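Local coordinates for 3-oxoacyl-(acyl-carrier protein) synthase II (Thermus thermophilus, PDB 1J3N) that probably catalyses the chain-elongating condensation of fatty acid synthesis, adding carbons to acyl chains carried on acyl-carrier protein, at residues Gly10-Ile15 / Ala75-Gln80; Gly198-Met203 / Phe227-Gly232. All coordinates share one frame; numbering follows the deposited sequence.

Near the N terminus, strand 4-13 carries the first segment of contact 1. The chain comes back about 60 residues later, in helix 70-86, which packs on that strand and closes contact 1. Contact 2 opens later, at helix 194-202. It closes after a shorter excursion, in the loop that leads into strand 232-240. The two contacts are in series, neither nested nor crossed. They are joined by the sheet, because strands 4-13 and 232-240 pair antiparallel. They also touch directly, where P14 CG packs 3.4 Å from E231 O. Contact 1 thus ties a helix to the central sheet, and contact 2 ties helix 194-202 near the dimer interface to the approach to the same sheet.

Contact 1: residues Gly10-Ile15 / Ala75-Gln80; sequences GALTPI and ALIAAQ
G10 on strand 4-13 and A78 on helix 70-86 bring the two backbones together, with their CA atoms 4.6 Å apart. This is helix-on-sheet packing within the thiolase-type fold of the condensing enzymes. G10 has no side chain, and its backbone comes right up to the helix. G10 CA lies 3.4 Å from A78 O, a CA-H...O contact with an angle of 160° at the hydrogen. The A78 methyl sits on the strand in return, with A78 CB 3.7 Å from G10 O. It also packs on A233 and V235 of strand 232-240. Those two residues hydrogen-bond through their backbones with L12 and G10, so A78 covers two paired strands at once.

The second touch is apolar. L12 and I77 meet at a slant, and both are buried. In L12, chi1 (-173°) sends CG out toward the helix, anti to the backbone N, and chi2 (58°) turns both methyls to I77 CG2. L12 CD2 meets I77 CG2 at 4.0 Å, and L12 CD1 lies 4.2 Å from the same I77 methyl. The touching face of I77 is this methyl together with I77 CB, which lies 4.1 Å from L12 CD2.

Beyond the strand the chain turns away from the helix. T13 holds this turn as an ST turn, and its hydroxyl also bonds G16 O. T13 OG1 accepts from I15 N at 3.2 Å.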
loop_
_atom_site.group_PDB
_atom_site.type_symbol
_atom_site.label_atom_id
_atom_site.label_comp_id
_atom_site.label_asym_id
_atom_site.label_seq_id
_atom_site.Cartn_x
_atom_site.Cartn_y
_atom_site.Cartn_z
ATOM N N GLY A 10 6.639 19.690 0.839
ATOM C CA GLY A 10 7.076 19.580 -0.541
ATOM C C GLY A 10 5.822 19.439 -1.375
ATOM O O GLY A 10 5.204 18.378 -1.401
ATOM N N ALA A 11 5.438 20.517 -2.046
ATOM C CA ALA A 11 4.231 20.516 -2.856
ATOM C C ALA A 11 4.487 20.682 -4.350
ATOM O O ALA A 11 5.161 21.620 -4.772
ATOM C CB ALA A 11 3.297 21.627 -2.375
ATOM N N LEU A 12 3.953 19.754 -5.140
ATOM C CA LEU A 12 4.076 19.815 -6.595
ATOM C C LEU A 12 2.627 19.778 -7.070
ATOM O O LEU A 12 2.030 18.708 -7.172
ATOM C CB LEU A 12 4.852 18.606 -7.128
ATOM C CG LEU A 12 5.195 18.631 -8.619
ATOM C CD1 LEU A 12 6.005 19.881 -8.949
ATOM C CD2 LEU A 12 5.976 17.383 -8.984
ATOM N N THR A 13 2.059 20.947 -7.359
ATOM C CA THR A 13 0.654 21.019 -7.755
ATOM C C THR A 13 0.327 21.748 -9.046
ATOM O O THR A 13 1.168 22.445 -9.615
ATOM C CB THR A 13 -0.186 21.687 -6.637
ATOM O OG1 THR A 13 -0.101 23.115 -6.759
ATOM C CG2 THR A 13 0.340 21.281 -5.276
ATOM N N PRO A 14 -0.922 21.589 -9.526
ATOM C CA PRO A 14 -1.437 22.214 -10.749
ATOM C C PRO A 14 -1.509 23.745 -10.693
ATOM O O PRO A 14 -1.744 24.390 -11.710
ATOM C CB PRO A 14 -2.821 21.585 -10.898
ATOM C CG PRO A 14 -2.613 20.216 -10.367
ATOM C CD PRO A 14 -1.818 20.501 -9.097
ATOM N N ILE A 15 -1.317 24.327 -9.512
ATOM C CA ILE A 15 -1.362 25.786 -9.392
ATOM C C ILE A 15 -0.098 26.349 -8.767
ATOM O O ILE A 15 -0.060 27.511 -8.372
ATOM C CB ILE A 15 -2.568 26.263 -8.561
ATOM C CG1 ILE A 15 -2.430 25.802 -7.109
ATOM C CG2 ILE A 15 -3.855 25.730 -9.166
ATOM C CD1 ILE A 15 -3.641 26.186 -6.243
ATOM N N ALA A 75 7.231 12.272 -7.156
ATOM C CA ALA A 75 7.563 11.980 -5.758
ATOM C C ALA A 75 8.972 12.446 -5.377
ATOM O O ALA A 75 9.180 12.985 -4.289
ATOM C CB ALA A 75 7.425 10.503 -5.493
ATOM N N LEU A 76 9.940 12.223 -6.264
ATOM C CA LEU A 76 11.320 12.629 -5.996
ATOM C C LEU A 76 11.424 14.150 -5.927
ATOM O O LEU A 76 12.138 14.699 -5.085
ATOM C CB LEU A 76 12.258 12.066 -7.076
ATOM C CG LEU A 76 12.489 10.552 -6.988
ATOM C CD1 LEU A 76 13.241 10.035 -8.202
ATOM C CD2 LEU A 76 13.270 10.257 -5.719
ATOM N N ILE A 77 10.691 14.832 -6.801
ATOM C CA ILE A 77 10.698 16.287 -6.824
ATOM C C ILE A 77 10.069 16.839 -5.540
ATOM O O ILE A 77 10.612 17.759 -4.922
ATOM C CB ILE A 77 9.928 16.826 -8.052
ATOM C CG1 ILE A 77 10.691 16.473 -9.332
ATOM C CG2 ILE A 77 9.726 18.340 -7.927
ATOM C CD1 ILE A 77 9.913 16.776 -10.614
ATOM N N ALA A 78 8.937 16.272 -5.137
ATOM C CA ALA A 78 8.263 16.727 -3.918
ATOM C C ALA A 78 9.115 16.451 -2.686
ATOM O O ALA A 78 9.176 17.269 -1.772
ATOM C CB ALA A 78 6.901 16.054 -3.778
ATOM N N ALA A 79 9.773 15.297 -2.661
ATOM C CA ALA A 79 10.628 14.945 -1.533
ATOM C C ALA A 79 11.797 15.920 -1.429
ATOM O O ALA A 79 12.162 16.331 -0.328
ATOM C CB ALA A 79 11.144 13.504 -1.684
ATOM N N GLN A 80 12.388 16.294 -2.566
ATOM C CA GLN A 80 13.499 17.249 -2.554
ATOM C C GLN A 80 12.995 18.589 -2.018
ATOM O O GLN A 80 13.608 19.190 -1.134
ATOM C CB GLN A 80 14.083 17.438 -3.962
ATOM C CG GLN A 80 15.362 18.284 -3.983
ATOM C CD GLN A 80 16.021 18.350 -5.354
ATOM O OE1 GLN A 80 15.995 17.385 -6.119
ATOM N NE2 GLN A 80 16.635 19.488 -5.660
#

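Contact 2: residues Gly198-Met203 / Phe227-Gly232; sequences GAFAVM and FVMGEG
E231 OE2 is gripped by a salt bridge to R38 NH2 and a hydrogen bond from V52 N, with a weak hydrogen bond between E231 OE1 and Y74 OH, and two residues earlier M229 reaches across to F200. These bonds hold the far end of 227-232, while its near end packs on helix 194-202. The contact thus seats the loop before strand 232-240 on that helix.

The packing centres on the F200 ring. F227 turns its edge toward the face of F200 in an offset edge-to-face pair. The ring centroids are 5.9 Å apart and the planes meet at 67°. The nearest atoms are F200 CD1 and F227 CZ, at 4.1 Å.

The M229 methyl comes to the same side of the F200 ring, obliquely. M229 CE is 3.5 Å from F200 CD2 and 3.8 Å from F200 CE2. The M229 chain runs out extended and bends at its last torsion (chi3 -86°), which brings CE up to the CD2-CE2 side of the ring.

L206 packs on both phenylalanines, I132 of the second subunit packs on F200, and H338 meets the F227 ring and bonds the backbones of V228 and G230. With no hydrogen bond between the two segments, their mutual contact rests on aromatic and apolar packing, and through F200 it extends to the dimer interface.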
loop_
_atom_site.group_PDB
_atom_site.type_symbol
_atom_site.label_atom_id
_atom_site.label_comp_id
_atom_site.label_asym_id
_atom_site.label_seq_id
_atom_site.Cartn_x
_atom_site.Cartn_y
_atom_site.Cartn_z
ATOM N N GLY A 198 -9.934 8.001 -19.849
ATOM C CA GLY A 198 -10.942 7.278 -20.604
ATOM C C GLY A 198 -11.737 6.378 -19.673
ATOM O O GLY A 198 -12.967 6.340 -19.722
ATOM N N ALA A 199 -11.023 5.658 -18.814
ATOM C CA ALA A 199 -11.634 4.744 -17.853
ATOM C C ALA A 199 -12.575 5.452 -16.874
ATOM O O ALA A 199 -13.681 4.978 -16.612
ATOM C CB ALA A 199 -10.546 4.007 -17.091
ATOM N N PHE A 200 -12.128 6.580 -16.325
ATOM C CA PHE A 200 -12.947 7.340 -15.385
ATOM C C PHE A 200 -14.109 8.009 -16.117
ATOM O O PHE A 200 -15.144 8.297 -15.518
ATOM C CB PHE A 200 -12.100 8.398 -14.667
ATOM C CG PHE A 200 -11.296 7.857 -13.517
ATOM C CD1 PHE A 200 -11.917 7.516 -12.318
ATOM C CD2 PHE A 200 -9.920 7.691 -13.630
ATOM C CE1 PHE A 200 -11.179 7.018 -11.242
ATOM C CE2 PHE A 200 -9.170 7.191 -12.560
ATOM C CZ PHE A 200 -9.802 6.856 -11.365
ATOM N N ALA A 201 -13.932 8.254 -17.414
ATOM C CA ALA A 201 -14.975 8.867 -18.225
ATOM C C ALA A 201 -16.078 7.857 -18.520
ATOM O O ALA A 201 -17.265 8.175 -18.406
ATOM C CB ALA A 201 -14.389 9.395 -19.528
ATOM N N VAL A 202 -15.702 6.643 -18.911
ATOM C CA VAL A 202 -16.713 5.625 -19.187
ATOM C C VAL A 202 -17.470 5.277 -17.902
ATOM O O VAL A 202 -18.586 4.767 -17.954
ATOM C CB VAL A 202 -16.098 4.337 -19.777
ATOM C CG1 VAL A 202 -15.450 4.644 -21.117
ATOM C CG2 VAL A 202 -15.077 3.747 -18.808
ATOM N N MET A 203 -16.849 5.553 -16.756
ATOM C CA MET A 203 -17.459 5.306 -15.449
ATOM C C MET A 203 -18.386 6.458 -15.068
ATOM O O MET A 203 -19.083 6.392 -14.057
ATOM C CB MET A 203 -16.396 5.199 -14.365
ATOM C CG MET A 203 -15.635 3.902 -14.307
ATOM S SD MET A 203 -14.546 3.952 -12.868
ATOM C CE MET A 203 -15.650 3.428 -11.601
ATOM N N PHE A 227 -15.848 14.927 -10.726
ATOM C CA PHE A 227 -14.580 15.595 -10.474
ATOM C C PHE A 227 -13.683 15.787 -11.691
ATOM O O PHE A 227 -13.993 15.335 -12.798
ATOM C CB PHE A 227 -13.821 14.895 -9.323
ATOM C CG PHE A 227 -13.278 13.536 -9.657
ATOM C CD1 PHE A 227 -12.092 13.399 -10.370
ATOM C CD2 PHE A 227 -13.928 12.390 -9.215
ATOM C CE1 PHE A 227 -11.558 12.142 -10.630
ATOM C CE2 PHE A 227 -13.403 11.134 -9.472
ATOM C CZ PHE A 227 -12.213 11.011 -10.183
ATOM N N VAL A 228 -12.593 16.515 -11.478
ATOM C CA VAL A 228 -11.623 16.788 -12.529
ATOM C C VAL A 228 -10.355 16.090 -12.075
ATOM O O VAL A 228 -9.978 16.183 -10.906
ATOM C CB VAL A 228 -11.354 18.306 -12.675
ATOM C CG1 VAL A 228 -10.339 18.560 -13.795
ATOM C CG2 VAL A 228 -12.652 19.033 -12.974
ATOM N N MET A 229 -9.704 15.371 -12.980
ATOM C CA MET A 229 -8.488 14.674 -12.587
ATOM C C MET A 229 -7.319 15.637 -12.571
ATOM O O MET A 229 -7.134 16.418 -13.502
ATOM C CB MET A 229 -8.168 13.520 -13.537
ATOM C CG MET A 229 -7.071 12.601 -12.985
ATOM S SD MET A 229 -6.330 11.526 -14.229
ATOM C CE MET A 229 -7.473 10.141 -14.216
ATOM N N GLY A 230 -6.540 15.571 -11.498
ATOM C CA GLY A 230 -5.375 16.420 -11.357
ATOM C C GLY A 230 -4.174 15.513 -11.209
ATOM O O GLY A 230 -4.313 14.296 -11.150
ATOM N N GLU A 231 -2.987 16.091 -11.171
ATOM C CA GLU A 231 -1.783 15.298 -11.024
ATOM C C GLU A 231 -0.878 16.067 -10.085
ATOM O O GLU A 231 -1.112 17.250 -9.811
ATOM C CB GLU A 231 -1.085 15.107 -12.375
ATOM C CG GLU A 231 -0.327 16.328 -12.859
ATOM C CD GLU A 231 0.272 16.139 -14.238
ATOM O OE1 GLU A 231 0.630 14.988 -14.578
ATOM O OE2 GLU A 231 0.401 17.141 -14.976
ATOM N N GLY A 232 0.150 15.397 -9.592
ATOM C CA GLY A 232 1.077 16.054 -8.697
ATOM C C GLY A 232 1.515 15.149 -7.571
ATOM O O GLY A 232 1.323 13.928 -7.615
#